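Long-range contacts in trans-4-hydroxy-L-proline dehydratase (Clostridioides difficile 70-100-2010, PDB 6VXC), which uses a glycyl radical to dehydrate trans-4-hydroxy-L-proline to (S)-1-pyrroline-5-carboxylate, a step in anaerobic 4-hydroxyproline degradation: residues 588-599 with 611-619; 579-588 with 621-632. One frame throughout, in Å; residues are numbered along the deposited sequence.

Contact 1: residues 588-599 with 611-619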
loop_
_atom_site.group_PDB
_atom_site.type_symbol
_atom_site.label_atom_id
_atom_site.label_comp_id
_atom_site.label_asym_id
_atom_site.label_seq_id
_atom_site.Cartn_x
_atom_site.Cartn_y
_atom_site.Cartn_z
ATOM N N ASN A 588 -28.977 2.085 24.459
ATOM C CA ASN A 588 -29.846 3.193 24.830
ATOM C C ASN A 588 -31.274 3.045 24.309
ATOM O O ASN A 588 -32.219 3.369 25.036
ATOM C CB ASN A 588 -29.251 4.510 24.337
ATOM C CG ASN A 588 -27.993 4.892 25.089
ATOM O OD1 ASN A 588 -28.058 5.316 26.246
ATOM N ND2 ASN A 588 -26.836 4.739 24.437
ATOM N N VAL A 589 -31.462 2.539 23.093
ATOM C CA VAL A 589 -32.806 2.444 22.520
ATOM C C VAL A 589 -33.508 1.159 22.948
ATOM O O VAL A 589 -34.655 1.190 23.395
ATOM C CB VAL A 589 -32.758 2.555 20.981
ATOM C CG1 VAL A 589 -34.161 2.368 20.412
ATOM C CG2 VAL A 589 -32.168 3.883 20.548
ATOM N N PHE A 590 -32.844 0.011 22.846
ATOM C CA PHE A 590 -33.532 -1.259 23.032
ATOM C C PHE A 590 -33.337 -1.887 24.405
ATOM O O PHE A 590 -34.272 -2.523 24.902
ATOM C CB PHE A 590 -33.108 -2.250 21.943
ATOM C CG PHE A 590 -33.565 -1.855 20.575
ATOM C CD1 PHE A 590 -34.884 -2.058 20.185
ATOM C CD2 PHE A 590 -32.696 -1.246 19.688
ATOM C CE1 PHE A 590 -35.314 -1.684 18.927
ATOM C CE2 PHE A 590 -33.109 -0.865 18.425
ATOM C CZ PHE A 590 -34.428 -1.078 18.043
ATOM N N ASP A 591 -32.174 -1.733 25.043
ATOM C CA ASP A 591 -31.938 -2.383 26.342
ATOM C C ASP A 591 -32.386 -1.481 27.491
ATOM O O ASP A 591 -33.347 -1.800 28.194
ATOM C CB ASP A 591 -30.471 -2.803 26.507
ATOM C CG ASP A 591 -30.138 -4.128 25.806
ATOM O OD1 ASP A 591 -31.054 -4.769 25.225
ATOM O OD2 ASP A 591 -28.953 -4.547 25.852
ATOM N N LYS A 592 -31.693 -0.360 27.696
ATOM C CA LYS A 592 -32.042 0.549 28.788
ATOM C C LYS A 592 -33.213 1.468 28.452
ATOM O O LYS A 592 -33.807 2.050 29.362
ATOM C CB LYS A 592 -30.840 1.406 29.171
ATOM C CG LYS A 592 -29.601 0.645 29.564
ATOM C CD LYS A 592 -29.881 -0.338 30.683
ATOM C CE LYS A 592 -28.624 -1.132 30.982
ATOM N NZ LYS A 592 -28.687 -1.865 32.265
ATOM N N LYS A 593 -33.536 1.635 27.173
ATOM C CA LYS A 593 -34.699 2.405 26.757
ATOM C C LYS A 593 -34.661 3.814 27.345
ATOM O O LYS A 593 -35.622 4.286 27.945
ATOM C CB LYS A 593 -35.992 1.681 27.143
ATOM C CG LYS A 593 -36.067 0.250 26.649
ATOM C CD LYS A 593 -37.452 -0.357 26.906
ATOM C CE LYS A 593 -37.611 -1.709 26.214
ATOM N NZ LYS A 593 -36.692 -2.733 26.794
ATOM N N LYS A 594 -33.526 4.484 27.192
ATOM C CA LYS A 594 -33.427 5.851 27.678
ATOM C C LYS A 594 -34.004 6.847 26.686
ATOM O O LYS A 594 -34.389 7.948 27.082
ATOM C CB LYS A 594 -31.972 6.198 27.983
ATOM C CG LYS A 594 -31.312 5.290 29.015
ATOM C CD LYS A 594 -29.937 5.815 29.411
ATOM C CE LYS A 594 -29.199 4.801 30.265
ATOM N NZ LYS A 594 -27.860 5.289 30.699
ATOM N N PHE A 595 -34.051 6.492 25.406
ATOM C CA PHE A 595 -34.712 7.299 24.392
ATOM C C PHE A 595 -35.080 6.378 23.238
ATOM O O PHE A 595 -34.611 5.236 23.156
ATOM C CB PHE A 595 -33.832 8.476 23.944
ATOM C CG PHE A 595 -32.430 8.085 23.509
ATOM C CD1 PHE A 595 -32.194 7.621 22.228
ATOM C CD2 PHE A 595 -31.362 8.206 24.376
ATOM C CE1 PHE A 595 -30.913 7.277 21.814
ATOM C CE2 PHE A 595 -30.072 7.860 23.977
ATOM C CZ PHE A 595 -29.850 7.394 22.693
ATOM N N ASP A 596 -35.941 6.870 22.354
ATOM C CA ASP A 596 -36.423 6.043 21.258
ATOM C C ASP A 596 -35.693 6.377 19.962
ATOM O O ASP A 596 -34.887 7.302 19.898
ATOM C CB ASP A 596 -37.953 6.167 21.096
ATOM C CG ASP A 596 -38.437 7.586 20.784
ATOM O OD1 ASP A 596 -37.646 8.471 20.421
ATOM O OD2 ASP A 596 -39.663 7.813 20.903
ATOM N N MET A 597 -35.971 5.576 18.929
ATOM C CA MET A 597 -35.299 5.754 17.645
ATOM C C MET A 597 -35.618 7.117 17.044
ATOM O O MET A 597 -34.732 7.791 16.501
ATOM C CB MET A 597 -35.700 4.642 16.682
ATOM C CG MET A 597 -34.994 4.708 15.329
ATOM S SD MET A 597 -33.217 4.350 15.397
ATOM C CE MET A 597 -33.267 2.636 15.902
ATOM N N ASP A 598 -36.879 7.544 17.140
ATOM C CA ASP A 598 -37.260 8.833 16.575
ATOM C C ASP A 598 -36.450 9.965 17.189
ATOM O O ASP A 598 -35.972 10.855 16.480
ATOM C CB ASP A 598 -38.747 9.084 16.788
ATOM C CG ASP A 598 -39.171 10.416 16.261
ATOM O OD1 ASP A 598 -39.205 10.570 15.022
ATOM O OD2 ASP A 598 -39.440 11.313 17.081
ATOM N N THR A 599 -36.246 9.923 18.503
ATOM C CA THR A 599 -35.441 10.946 19.148
ATOM C C THR A 599 -33.995 10.890 18.674
ATOM O O THR A 599 -33.381 11.927 18.409
ATOM C CB THR A 599 -35.506 10.777 20.667
ATOM O OG1 THR A 599 -36.865 10.863 21.104
ATOM C CG2 THR A 599 -34.692 11.850 21.358
ATOM N N TYR A 611 -29.772 18.562 21.528
ATOM C CA TYR A 611 -29.889 17.240 22.119
ATOM C C TYR A 611 -28.630 16.898 22.906
ATOM O O TYR A 611 -28.112 15.780 22.839
ATOM C CB TYR A 611 -30.201 16.187 21.060
ATOM C CG TYR A 611 -31.547 16.388 20.385
ATOM C CD1 TYR A 611 -31.706 17.328 19.377
ATOM C CD2 TYR A 611 -32.676 15.699 20.816
ATOM C CE1 TYR A 611 -32.936 17.530 18.765
ATOM C CE2 TYR A 611 -33.917 15.900 20.219
ATOM C CZ TYR A 611 -34.035 16.812 19.192
ATOM O OH TYR A 611 -35.261 17.013 18.614
ATOM N N GLU A 612 -28.135 17.857 23.695
ATOM C CA GLU A 612 -26.886 17.641 24.418
ATOM C C GLU A 612 -26.982 16.477 25.390
ATOM O O GLU A 612 -25.994 15.767 25.601
ATOM C CB GLU A 612 -26.459 18.912 25.148
ATOM C CG GLU A 612 -25.740 19.905 24.236
ATOM C CD GLU A 612 -24.271 19.547 23.987
ATOM O OE1 GLU A 612 -23.575 19.121 24.944
ATOM O OE2 GLU A 612 -23.816 19.692 22.826
ATOM N N ALA A 613 -28.150 16.267 26.006
ATOM C CA ALA A 613 -28.286 15.145 26.932
ATOM C C ALA A 613 -28.111 13.805 26.215
ATOM O O ALA A 613 -27.471 12.894 26.748
ATOM C CB ALA A 613 -29.632 15.201 27.655
ATOM N N ILE A 614 -28.682 13.665 25.016
ATOM C CA ILE A 614 -28.465 12.449 24.230
ATOM C C ILE A 614 -26.980 12.294 23.920
ATOM O O ILE A 614 -26.392 11.226 24.111
ATOM C CB ILE A 614 -29.300 12.473 22.938
ATOM C CG1 ILE A 614 -30.785 12.722 23.222
ATOM C CG2 ILE A 614 -29.146 11.145 22.173
ATOM C CD1 ILE A 614 -31.491 11.606 23.914
ATOM N N LEU A 615 -26.344 13.378 23.471
ATOM C CA LEU A 615 -24.921 13.331 23.168
ATOM C C LEU A 615 -24.107 12.868 24.376
ATOM O O LEU A 615 -23.190 12.055 24.239
ATOM C CB LEU A 615 -24.449 14.701 22.687
ATOM C CG LEU A 615 -22.958 14.805 22.373
ATOM C CD1 LEU A 615 -22.572 13.748 21.350
ATOM C CD2 LEU A 615 -22.627 16.198 21.863
ATOM N N ASN A 616 -24.447 13.352 25.573
ATOM C CA ASN A 616 -23.715 12.931 26.762
ATOM C C ASN A 616 -23.895 11.433 27.005
ATOM O O ASN A 616 -22.953 10.741 27.410
ATOM C CB ASN A 616 -24.200 13.727 27.971
ATOM C CG ASN A 616 -23.351 13.493 29.215
ATOM O OD1 ASN A 616 -22.199 13.090 29.135
ATOM N ND2 ASN A 616 -23.968 13.654 30.376
ATOM N N LEU A 617 -25.117 10.926 26.803
ATOM C CA LEU A 617 -25.378 9.510 27.048
ATOM C C LEU A 617 -24.564 8.626 26.113
ATOM O O LEU A 617 -23.896 7.694 26.558
ATOM C CB LEU A 617 -26.876 9.212 26.892
ATOM C CG LEU A 617 -27.847 9.729 27.968
ATOM C CD1 LEU A 617 -29.293 9.411 27.594
ATOM C CD2 LEU A 617 -27.511 9.166 29.343
ATOM N N VAL A 618 -24.616 8.903 24.804
ATOM C CA VAL A 618 -23.975 8.000 23.851
ATOM C C VAL A 618 -22.471 8.155 23.910
ATOM O O VAL A 618 -21.736 7.212 23.616
ATOM C CB VAL A 618 -24.485 8.215 22.410
ATOM C CG1 VAL A 618 -25.971 7.986 22.325
ATOM C CG2 VAL A 618 -24.120 9.608 21.921
ATOM N N SER A 619 -21.984 9.338 24.276
ATOM C CA SER A 619 -20.543 9.546 24.320
ATOM C C SER A 619 -19.934 9.045 25.623
ATOM O O SER A 619 -18.838 8.472 25.613
ATOM C CB SER A 619 -20.215 11.032 24.156
ATOM O OG SER A 619 -20.792 11.577 22.987
#
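Phe-595 lays one face of its ring against Ile-614, whose CG2 sits 4.0 Å from the centroid of the Phe-595 ring and 21° off its normal, a CH-pi contact displaced toward the rim. The other branch of the isoleucine reaches the same ring: CD1 of Ile-614 comes to 3.4 Å from CD2 of Phe-595. With chi1 at 52°, CG of Phe-595 is wedged between its own backbone N and carbonyl carbon, and the ring is thereby carried to helix 612-620. Its edge is met near the plane by Leu-617 CD1, and by Val-618 CG1, which lies 3.9 Å from Phe-595 CZ.

Around this apolar centre the contact thins out. The methyl CG2 of Thr-599 touches Ile-614 CD1 at 4.1 Å and approaches the Tyr-611 ring obliquely, while the extended chain of Lys-594 runs across the methyl groups of Leu-617. Thr-599 is held by the N-cap residue Asp-596, whose OD1 accepts both Thr-599 N and Thr-599 OG1, from opposite faces of the carboxylate plane. The amide of Asn-588 packs on Leu-617 and Val-618, but its ND2 is bonded to Ala-584 O.

Phe-595 also touches Leu-600, and thus fills the junction where the end of helix 575-591 and the start of helix 597-605 meet helix 612-620.

Contact 2: residues 579-588 with 621-632; sequences TDSLTAIKYN and KTPKYGNDDDYA
The ring of Tyr-587 carries Pro-623 over the centre of one face, with Pro-623 CD 3.6 Å from the Tyr-587 centroid in a CH-pi contact. In its plane, Tyr-631 CZ lies beside the CD1 edge and two waters elsewhere round the rim, one of them bonded to both Tyr-587 OH and Lys-621 O. The CD1 edge points at a face of Tyr-631, giving a T-shaped pair with planes at 90° and centroids of the Tyr-587 and Tyr-631 rings 5.6 Å apart. Over the centre of the opposite face lies a water that joins Lys-586 NZ to Tyr-631 O. Thr-583 CG2 lies at the edge of the Tyr-631 ring, and the aliphatic part of Lys-586 crosses its hydroxyl end, which is hydrogen-bonded to Asp-591. CG of Tyr-587 stands anti to the backbone N (chi1 -173°), which swings the ring out over the proline.

Helix 575-591 is thus packed by an irregular connection that leaves helix 612-620 at Lys-621 and enters helix 630-647 through the N-cap residue Asp-629, whose side chain accepts from Tyr-631 N. Two direct hydrogen bonds pin this connection to the helix. Asp-580 OD1 takes Tyr-625 N on its syn lone pair, at 2.8 Å and almost straight (172°). Farther along, Asn-588 ND2 gives a 3.0 Å bond to Thr-622 OG1, with the oxygen in the amide plane; Thr-622 OG1 is also bonded to Leu-617 O.

Asp-580 OD2 does not touch Lys-624 NZ, 4.4 Å away, but a water bridges the two, and a second water ties OD2 to Tyr-625 O. The lysine nitrogen is bonded to Val-618 O as well. Thr-583 turns OG1 back to Thr-579 O, which already receives Thr-583 N, leaving its methyl CG2 3.5 Å from Pro-623 O.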
loop_
_atom_site.group_PDB
_atom_site.type_symbol
_atom_site.label_atom_id
_atom_site.label_comp_id
_atom_site.label_asym_id
_atom_site.label_seq_id
_atom_site.Cartn_x
_atom_site.Cartn_y
_atom_site.Cartn_z
ATOM N N THR A 579 -19.138 -0.010 15.308
ATOM C CA THR A 579 -19.343 -0.786 16.525
ATOM C C THR A 579 -19.938 0.082 17.625
ATOM O O THR A 579 -20.943 -0.282 18.246
ATOM C CB THR A 579 -18.020 -1.387 17.025
ATOM O OG1 THR A 579 -17.537 -2.369 16.110
ATOM C CG2 THR A 579 -18.244 -2.035 18.365
ATOM N N ASP A 580 -19.307 1.229 17.895
ATOM C CA ASP A 580 -19.821 2.095 18.947
ATOM C C ASP A 580 -21.201 2.649 18.596
ATOM O O ASP A 580 -22.022 2.857 19.491
ATOM C CB ASP A 580 -18.835 3.226 19.241
ATOM C CG ASP A 580 -17.583 2.751 20.005
ATOM O OD1 ASP A 580 -17.517 1.582 20.422
ATOM O OD2 ASP A 580 -16.658 3.568 20.200
ATOM N N SER A 581 -21.480 2.879 17.311
ATOM C CA SER A 581 -22.800 3.386 16.919
ATOM C C SER A 581 -23.888 2.350 17.174
ATOM O O SER A 581 -24.911 2.656 17.795
ATOM C CB SER A 581 -22.800 3.813 15.453
ATOM O OG SER A 581 -22.025 4.979 15.270
ATOM N N LEU A 582 -23.686 1.118 16.701
ATOM C CA LEU A 582 -24.683 0.075 16.937
ATOM C C LEU A 582 -24.767 -0.279 18.414
ATOM O O LEU A 582 -25.852 -0.579 18.925
ATOM C CB LEU A 582 -24.363 -1.158 16.097
ATOM C CG LEU A 582 -24.782 -1.149 14.621
ATOM C CD1 LEU A 582 -24.190 -2.353 13.873
ATOM C CD2 LEU A 582 -26.302 -1.125 14.480
ATOM N N THR A 583 -23.628 -0.249 19.115
ATOM C CA THR A 583 -23.654 -0.449 20.558
ATOM C C THR A 583 -24.476 0.635 21.240
ATOM O O THR A 583 -25.278 0.348 22.132
ATOM C CB THR A 583 -22.226 -0.483 21.131
ATOM O OG1 THR A 583 -21.491 -1.583 20.591
ATOM C CG2 THR A 583 -22.267 -0.637 22.657
ATOM N N ALA A 584 -24.309 1.889 20.816
ATOM C CA ALA A 584 -25.091 2.968 21.413
ATOM C C ALA A 584 -26.590 2.755 21.208
ATOM O O ALA A 584 -27.399 3.039 22.099
ATOM C CB ALA A 584 -24.657 4.314 20.828
ATOM N N ILE A 585 -26.975 2.283 20.031
ATOM C CA ILE A 585 -28.387 2.061 19.750
ATOM C C ILE A 585 -28.930 0.908 20.588
ATOM O O ILE A 585 -29.979 1.030 21.229
ATOM C CB ILE A 585 -28.603 1.830 18.244
ATOM C CG1 ILE A 585 -28.302 3.117 17.456
ATOM C CG2 ILE A 585 -30.013 1.301 18.000
ATOM C CD1 ILE A 585 -28.348 2.934 15.924
ATOM N N LYS A 586 -28.217 -0.219 20.613
ATOM C CA LYS A 586 -28.685 -1.359 21.389
ATOM C C LYS A 586 -28.834 -1.000 22.863
ATOM O O LYS A 586 -29.859 -1.295 23.487
ATOM C CB LYS A 586 -27.717 -2.524 21.229
ATOM C CG LYS A 586 -28.117 -3.767 21.991
ATOM C CD LYS A 586 -27.048 -4.818 21.788
ATOM C CE LYS A 586 -27.490 -6.160 22.259
ATOM N NZ LYS A 586 -26.430 -7.158 21.935
ATOM N N TYR A 587 -27.824 -0.326 23.422
ATOM C CA TYR A 587 -27.813 -0.023 24.849
ATOM C C TYR A 587 -28.894 0.986 25.211
ATOM O O TYR A 587 -29.666 0.769 26.151
ATOM C CB TYR A 587 -26.423 0.497 25.250
ATOM C CG TYR A 587 -26.201 0.712 26.735
ATOM C CD1 TYR A 587 -25.847 -0.344 27.557
ATOM C CD2 TYR A 587 -26.310 1.976 27.304
ATOM C CE1 TYR A 587 -25.624 -0.162 28.915
ATOM C CE2 TYR A 587 -26.093 2.173 28.684
ATOM C CZ TYR A 587 -25.745 1.093 29.477
ATOM O OH TYR A 587 -25.524 1.248 30.825
ATOM N N ASN A 588 -28.977 2.085 24.459
ATOM C CA ASN A 588 -29.846 3.193 24.830
ATOM C C ASN A 588 -31.274 3.045 24.309
ATOM O O ASN A 588 -32.219 3.369 25.036
ATOM C CB ASN A 588 -29.251 4.510 24.337
ATOM C CG ASN A 588 -27.993 4.892 25.089
ATOM O OD1 ASN A 588 -28.058 5.316 26.246
ATOM N ND2 ASN A 588 -26.836 4.739 24.437
ATOM N N LYS A 621 -21.875 7.627 28.662
ATOM C CA LYS A 621 -22.534 6.667 29.539
ATOM C C LYS A 621 -22.905 5.377 28.812
ATOM O O LYS A 621 -23.849 4.690 29.204
ATOM C CB LYS A 621 -23.752 7.283 30.235
ATOM C CG LYS A 621 -23.437 8.295 31.363
ATOM C CD LYS A 621 -23.432 9.748 30.923
ATOM C CE LYS A 621 -23.574 10.706 32.137
ATOM N NZ LYS A 621 -22.377 10.774 33.016
ATOM N N THR A 622 -22.133 5.011 27.783
ATOM C CA THR A 622 -22.440 3.872 26.936
ATOM C C THR A 622 -21.191 3.024 26.720
ATOM O O THR A 622 -20.085 3.560 26.595
ATOM C CB THR A 622 -23.008 4.345 25.584
ATOM O OG1 THR A 622 -24.204 5.103 25.802
ATOM C CG2 THR A 622 -23.311 3.155 24.643
ATOM N N PRO A 623 -21.332 1.701 26.696
ATOM C CA PRO A 623 -20.163 0.843 26.472
ATOM C C PRO A 623 -19.475 1.170 25.150
ATOM O O PRO A 623 -20.106 1.624 24.195
ATOM C CB PRO A 623 -20.762 -0.570 26.464
ATOM C CG PRO A 623 -22.013 -0.456 27.209
ATOM C CD PRO A 623 -22.559 0.910 26.900
ATOM N N LYS A 624 -18.159 0.942 25.110
ATOM C CA LYS A 624 -17.322 1.309 23.972
ATOM C C LYS A 624 -16.347 0.193 23.603
ATOM O O LYS A 624 -15.745 -0.446 24.471
ATOM C CB LYS A 624 -16.518 2.584 24.263
ATOM C CG LYS A 624 -17.340 3.870 24.508
ATOM C CD LYS A 624 -18.008 4.390 23.261
ATOM C CE LYS A 624 -18.834 5.658 23.550
ATOM N NZ LYS A 624 -19.594 6.072 22.343
ATOM N N TYR A 625 -16.143 0.018 22.306
ATOM C CA TYR A 625 -15.127 -0.892 21.803
ATOM C C TYR A 625 -13.731 -0.448 22.240
ATOM O O TYR A 625 -13.422 0.742 22.273
ATOM C CB TYR A 625 -15.237 -0.930 20.284
ATOM C CG TYR A 625 -14.097 -1.557 19.545
ATOM C CD1 TYR A 625 -13.868 -2.927 19.620
ATOM C CD2 TYR A 625 -13.274 -0.787 18.742
ATOM C CE1 TYR A 625 -12.850 -3.511 18.925
ATOM C CE2 TYR A 625 -12.244 -1.370 18.004
ATOM C CZ TYR A 625 -12.033 -2.733 18.117
ATOM O OH TYR A 625 -11.005 -3.337 17.433
ATOM N N GLY A 626 -12.878 -1.417 22.556
ATOM C CA GLY A 626 -11.521 -1.125 22.985
ATOM C C GLY A 626 -11.316 -1.072 24.488
ATOM O O GLY A 626 -10.267 -0.613 24.949
ATOM N N ASN A 627 -12.265 -1.571 25.268
ATOM C CA ASN A 627 -12.136 -1.590 26.716
ATOM C C ASN A 627 -12.210 -3.001 27.268
ATOM O O ASN A 627 -12.389 -3.184 28.474
ATOM C CB ASN A 627 -13.208 -0.702 27.347
ATOM C CG ASN A 627 -13.040 0.736 26.959
ATOM O OD1 ASN A 627 -12.197 1.434 27.518
ATOM N ND2 ASN A 627 -13.809 1.185 25.988
ATOM N N ASP A 628 -12.034 -4.002 26.411
ATOM C CA ASP A 628 -12.246 -5.389 26.799
ATOM C C ASP A 628 -13.640 -5.568 27.399
ATOM O O ASP A 628 -13.846 -6.350 28.325
ATOM C CB ASP A 628 -11.166 -5.877 27.771
ATOM C CG ASP A 628 -11.164 -7.382 27.910
ATOM O OD1 ASP A 628 -11.663 -8.076 26.987
ATOM O OD2 ASP A 628 -10.709 -7.861 28.959
ATOM N N ASP A 629 -14.606 -4.815 26.865
ATOM C CA ASP A 629 -15.996 -4.844 27.314
ATOM C C ASP A 629 -16.820 -5.635 26.296
ATOM O O ASP A 629 -17.068 -5.152 25.188
ATOM C CB ASP A 629 -16.525 -3.420 27.473
ATOM C CG ASP A 629 -17.940 -3.363 28.020
ATOM O OD1 ASP A 629 -18.653 -4.386 28.013
ATOM O OD2 ASP A 629 -18.335 -2.263 28.456
ATOM N N ASP A 630 -17.264 -6.838 26.688
ATOM C CA ASP A 630 -17.941 -7.743 25.758
ATOM C C ASP A 630 -19.281 -7.202 25.260
ATOM O O ASP A 630 -19.727 -7.605 24.186
ATOM C CB ASP A 630 -18.125 -9.118 26.411
ATOM C CG ASP A 630 -16.855 -9.959 26.368
ATOM O OD1 ASP A 630 -16.034 -9.779 25.435
ATOM O OD2 ASP A 630 -16.658 -10.760 27.296
ATOM N N TYR A 631 -19.918 -6.284 25.983
ATOM C CA TYR A 631 -21.146 -5.689 25.457
ATOM C C TYR A 631 -20.873 -4.995 24.128
ATOM O O TYR A 631 -21.619 -5.160 23.155
ATOM C CB TYR A 631 -21.741 -4.697 26.453
ATOM C CG TYR A 631 -23.150 -4.292 26.103
ATOM C CD1 TYR A 631 -23.398 -3.307 25.164
ATOM C CD2 TYR A 631 -24.237 -4.907 26.717
ATOM C CE1 TYR A 631 -24.682 -2.939 24.839
ATOM C CE2 TYR A 631 -25.537 -4.540 26.402
ATOM C CZ TYR A 631 -25.747 -3.556 25.453
ATOM O OH TYR A 631 -27.015 -3.165 25.117
ATOM N N ALA A 632 -19.785 -4.223 24.063
ATOM C CA ALA A 632 -19.412 -3.587 22.806
ATOM C C ALA A 632 -18.661 -4.555 21.889
ATOM O O ALA A 632 -18.893 -4.579 20.676
ATOM C CB ALA A 632 -18.550 -2.354 23.083
HETATM O O HOH W 1 -20.987 3.447 22.111
HETATM O O HOH W 2 -14.104 2.928 20.629
HETATM O O HOH W 3 -17.658 6.220 20.135
HETATM O O HOH W 4 -23.897 -6.691 23.162
HETATM O O HOH W 5 -25.409 4.073 31.452
HETATM O O HOH W 6 -26.502 5.730 28.318
#

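Overall arrangement
From the N terminus, the chain runs along helix 575-591, whose residues 579-588 form the first half of contact 2 and whose last turn, from the shared Asn-588, opens contact 1. It then turns into helix 597-605 and returns through helix 612-620, closing the shorter loop at contact 1. Only afterwards does the segment 621-632 come back to helix 575-591 and close contact 2, so contact 1 is nested inside the loop of contact 2. Hydrogen bonds from side-chain hydroxyls to a carboxylate and to a backbone carbonyl join the two directly. Together they tie four successive helices, the last being 630-647, into one peripheral part of the fold, away from the probable active-site cysteine and glutamate.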